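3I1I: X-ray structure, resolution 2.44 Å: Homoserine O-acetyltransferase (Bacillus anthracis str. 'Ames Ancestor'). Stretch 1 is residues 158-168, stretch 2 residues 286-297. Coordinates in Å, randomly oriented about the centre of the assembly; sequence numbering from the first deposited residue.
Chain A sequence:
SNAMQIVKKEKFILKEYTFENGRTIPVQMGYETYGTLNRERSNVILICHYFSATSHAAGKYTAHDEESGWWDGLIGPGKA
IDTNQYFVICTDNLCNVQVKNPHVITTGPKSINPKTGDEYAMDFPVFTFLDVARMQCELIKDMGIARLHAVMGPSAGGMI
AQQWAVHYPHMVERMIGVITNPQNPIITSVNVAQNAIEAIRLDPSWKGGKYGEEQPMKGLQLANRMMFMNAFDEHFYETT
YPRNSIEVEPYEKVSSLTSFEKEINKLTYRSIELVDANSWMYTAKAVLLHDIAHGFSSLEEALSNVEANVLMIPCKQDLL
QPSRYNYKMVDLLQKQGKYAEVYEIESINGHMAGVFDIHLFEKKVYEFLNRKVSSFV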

# COMPACT_ATOMS: atom_id res chain seq x y z
N GLY A 158 21.74 -4.74 -9.44
CA GLY A 158 22.88 -4.22 -8.70
C GLY A 158 23.11 -4.85 -7.33
O GLY A 158 24.22 -4.84 -6.82
N MSE A 159 22.06 -5.37 -6.72
CA MSE A 159 22.16 -6.07 -5.45
C MSE A 159 22.92 -7.37 -5.63
O MSE A 159 23.79 -7.69 -4.83
CB MSE A 159 20.77 -6.36 -4.87
CG MSE A 159 20.02 -5.07 -4.49
SE MSE A 159 18.16 -5.32 -3.94
CE MSE A 159 17.81 -3.45 -3.71
N ILE A 160 22.58 -8.11 -6.69
CA ILE A 160 23.28 -9.30 -7.05
C ILE A 160 24.74 -8.96 -7.37
O ILE A 160 25.68 -9.64 -6.90
CB ILE A 160 22.63 -10.00 -8.24
CG1 ILE A 160 21.22 -10.46 -7.88
CG2 ILE A 160 23.49 -11.18 -8.70
CD1 ILE A 160 20.18 -10.39 -9.08
N ALA A 161 24.96 -7.89 -8.11
CA ALA A 161 26.34 -7.54 -8.47
C ALA A 161 27.14 -7.23 -7.22
O ALA A 161 28.34 -7.51 -7.15
CB ALA A 161 26.38 -6.37 -9.43
N GLN A 162 26.48 -6.64 -6.23
CA GLN A 162 27.21 -6.27 -5.04
C GLN A 162 27.56 -7.53 -4.25
O GLN A 162 28.62 -7.61 -3.67
CB GLN A 162 26.43 -5.30 -4.17
CG GLN A 162 26.46 -3.88 -4.67
CD GLN A 162 25.44 -3.01 -3.94
OE1 GLN A 162 25.78 -2.27 -3.03
NE2 GLN A 162 24.16 -3.12 -4.33
N GLN A 163 26.67 -8.51 -4.26
CA GLN A 163 26.93 -9.77 -3.57
C GLN A 163 28.11 -10.52 -4.22
O GLN A 163 28.98 -11.05 -3.53
CB GLN A 163 25.66 -10.62 -3.53
CG GLN A 163 24.57 -10.07 -2.61
CD GLN A 163 24.92 -10.24 -1.13
OE1 GLN A 163 26.08 -10.44 -0.77
NE2 GLN A 163 23.91 -10.16 -0.26
N TRP A 164 28.22 -10.46 -5.53
CA TRP A 164 29.42 -10.94 -6.23
C TRP A 164 30.72 -10.27 -5.76
O TRP A 164 31.71 -10.94 -5.47
CB TRP A 164 29.31 -10.67 -7.74
CG TRP A 164 28.72 -11.76 -8.50
CD1 TRP A 164 27.43 -11.92 -8.79
CD2 TRP A 164 29.42 -12.86 -9.11
NE1 TRP A 164 27.25 -13.03 -9.55
CE2 TRP A 164 28.46 -13.64 -9.74
CE3 TRP A 164 30.75 -13.25 -9.15
CZ2 TRP A 164 28.79 -14.79 -10.44
CZ3 TRP A 164 31.07 -14.40 -9.86
CH2 TRP A 164 30.11 -15.16 -10.47
N ALA A 165 30.70 -8.94 -5.72
CA ALA A 165 31.88 -8.19 -5.32
C ALA A 165 32.31 -8.52 -3.87
O ALA A 165 33.50 -8.65 -3.57
CB ALA A 165 31.64 -6.69 -5.49
N VAL A 166 31.34 -8.67 -2.99
CA VAL A 166 31.63 -9.03 -1.60
C VAL A 166 32.10 -10.50 -1.49
O VAL A 166 33.14 -10.77 -0.91
CB VAL A 166 30.39 -8.78 -0.68
CG1 VAL A 166 30.58 -9.41 0.68
CG2 VAL A 166 30.14 -7.28 -0.58
N HIS A 167 31.37 -11.43 -2.08
CA HIS A 167 31.61 -12.83 -1.80
C HIS A 167 32.50 -13.57 -2.76
O HIS A 167 32.93 -14.65 -2.43
CB HIS A 167 30.30 -13.55 -1.61
CG HIS A 167 29.58 -13.13 -0.38
ND1 HIS A 167 29.75 -13.77 0.84
CD2 HIS A 167 28.76 -12.08 -0.14
CE1 HIS A 167 29.01 -13.16 1.76
NE2 HIS A 167 28.41 -12.12 1.20
N TYR A 168 32.83 -13.00 -3.93
CA TYR A 168 33.74 -13.65 -4.84
C TYR A 168 34.81 -12.68 -5.24
O TYR A 168 35.00 -12.38 -6.42
CB TYR A 168 33.00 -14.19 -6.05
CG TYR A 168 32.06 -15.30 -5.69
CD1 TYR A 168 32.54 -16.55 -5.31
CD2 TYR A 168 30.71 -15.09 -5.68
CE1 TYR A 168 31.66 -17.58 -4.94
CE2 TYR A 168 29.80 -16.12 -5.32
CZ TYR A 168 30.28 -17.34 -4.96
OH TYR A 168 29.39 -18.33 -4.65
N ALA A 286 13.09 -10.98 -0.97
CA ALA A 286 14.51 -10.87 -1.28
C ALA A 286 14.96 -9.42 -1.20
O ALA A 286 16.06 -9.11 -0.70
CB ALA A 286 14.83 -11.48 -2.69
N VAL A 287 14.13 -8.52 -1.75
CA VAL A 287 14.53 -7.13 -1.80
C VAL A 287 14.59 -6.60 -0.37
O VAL A 287 15.53 -5.90 0.01
CB VAL A 287 13.57 -6.25 -2.64
CG1 VAL A 287 13.76 -4.75 -2.28
CG2 VAL A 287 13.72 -6.55 -4.17
N LEU A 288 13.58 -6.91 0.41
CA LEU A 288 13.50 -6.42 1.78
C LEU A 288 14.63 -6.98 2.69
O LEU A 288 15.10 -6.30 3.59
CB LEU A 288 12.12 -6.73 2.32
CG LEU A 288 11.66 -6.86 3.75
CD1 LEU A 288 10.18 -7.23 3.59
CD2 LEU A 288 12.40 -7.95 4.51
N LEU A 289 15.05 -8.21 2.40
CA LEU A 289 16.18 -8.81 3.09
C LEU A 289 17.55 -8.33 2.60
O LEU A 289 18.54 -8.66 3.26
CB LEU A 289 16.15 -10.34 2.92
CG LEU A 289 15.06 -11.08 3.68
CD1 LEU A 289 15.05 -12.53 3.25
CD2 LEU A 289 15.23 -10.90 5.21
N HIS A 290 17.62 -7.57 1.49
CA HIS A 290 18.91 -7.23 0.92
C HIS A 290 19.81 -6.39 1.84
O HIS A 290 19.50 -5.26 2.19
CB HIS A 290 18.78 -6.52 -0.43
CG HIS A 290 20.08 -6.00 -0.95
ND1 HIS A 290 21.10 -6.84 -1.35
CD2 HIS A 290 20.55 -4.74 -1.09
CE1 HIS A 290 22.14 -6.11 -1.72
NE2 HIS A 290 21.83 -4.83 -1.58
N ASP A 291 20.99 -6.94 2.12
CA ASP A 291 21.92 -6.43 3.12
C ASP A 291 23.26 -7.11 2.96
O ASP A 291 23.44 -8.26 3.42
CB ASP A 291 21.40 -6.79 4.51
CG ASP A 291 22.24 -6.19 5.63
OD1 ASP A 291 23.18 -5.43 5.31
OD2 ASP A 291 21.92 -6.47 6.83
N ILE A 292 24.19 -6.46 2.27
CA ILE A 292 25.50 -7.04 2.06
C ILE A 292 26.22 -7.24 3.42
O ILE A 292 27.04 -8.16 3.55
CB ILE A 292 26.39 -6.26 1.02
CG1 ILE A 292 26.82 -4.90 1.56
CG2 ILE A 292 25.69 -6.17 -0.34
CD1 ILE A 292 27.92 -4.25 0.75
N ALA A 293 25.89 -6.44 4.44
CA ALA A 293 26.44 -6.67 5.81
C ALA A 293 25.89 -7.91 6.49
O ALA A 293 26.43 -8.34 7.49
CB ALA A 293 26.21 -5.43 6.72
N HIS A 294 24.81 -8.48 5.99
CA HIS A 294 24.27 -9.69 6.63
C HIS A 294 25.31 -10.81 6.58
O HIS A 294 25.84 -11.14 5.53
CB HIS A 294 23.01 -10.19 5.94
CG HIS A 294 22.43 -11.38 6.61
ND1 HIS A 294 22.02 -11.36 7.93
CD2 HIS A 294 22.23 -12.65 6.17
CE1 HIS A 294 21.56 -12.55 8.26
NE2 HIS A 294 21.69 -13.36 7.22
N GLY A 295 25.59 -11.42 7.70
CA GLY A 295 26.73 -12.35 7.72
C GLY A 295 27.86 -11.78 8.56
O GLY A 295 28.43 -12.47 9.37
N PHE A 296 28.09 -10.48 8.45
CA PHE A 296 29.29 -9.87 8.92
C PHE A 296 29.00 -9.12 10.19
O PHE A 296 27.87 -9.11 10.65
CB PHE A 296 29.80 -8.92 7.83
CG PHE A 296 30.22 -9.62 6.56
CD1 PHE A 296 31.51 -10.10 6.41
CD2 PHE A 296 29.33 -9.80 5.52
CE1 PHE A 296 31.89 -10.74 5.26
CE2 PHE A 296 29.70 -10.43 4.37
CZ PHE A 296 30.98 -10.90 4.24
N SER A 297 30.01 -8.47 10.75
CA SER A 297 29.83 -7.70 11.96
C SER A 297 29.42 -6.28 11.66
O SER A 297 28.93 -5.61 12.52
CB SER A 297 31.10 -7.71 12.81
OG SER A 297 32.19 -7.22 12.08
O HOH W 1 21.15 -9.53 -0.99
O HOH W 2 24.05 -11.16 2.74
O HOH W 3 26.73 -10.48 2.45

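Read along residues 286-297, this contact follows a simple rule: apolar atoms and one imidazole face make the direct contacts, while polar groups reach across through water, and no direct hydrogen bond joins the two stretches. Val287, in a helix, makes a light opening touch, its CG1 4.5 Å from CE of Met159, a selenomethionine.

His290 lies outside the helix, and its CA-to-CB bond points toward the helix of residues 158-167. Met159 lies over one face of the imidazole: CG sits 3.4 Å from the centroid of the His290 ring, almost on the normal, in a CH-pi contact, and SE follows at 4.0 Å from the same centroid. Both ring nitrogens are engaged: NE2 is hydrogen-bonded elsewhere in the structure, and ND1 of His290 is hydrogen-bonded at 2.7 Å to water 1, which accepts a hydrogen bond from Gln163 NE2 at 2.9 Å.

The CA-to-CB bond of Asp291 points away, and the residue offers its backbone instead. Water 2 donates to Asp291 O at 3.0 Å and accepts from Gln163 NE2 at 3.2 Å, so one amide nitrogen serves two bridges. Asp291 also begins a type I turn, closed by His294 N to Asp291 O at 2.9 Å.

Within that turn, Ile292 packs against successive turns of the facing helix, CG2 lying 4.0 Å from Gln162 CB and CD1 4.0 Å from Val166 CG2. Its carbonyl is bridged by water: water 3 donates to Ile292 O at 2.6 Å and is hydrogen-bonded to His167 NE2 at 2.7 Å.

Gly295 has a positive phi, at which a CB would jam against the preceding carbonyl. The CA-to-CB bond of Phe296 points toward the helix, its CZ 3.9 Å from Val166 CG1 and its ring edge meeting His167, with CE2 3.8 Å from His167 NE2. The two rings are oblique, their planes at 50°.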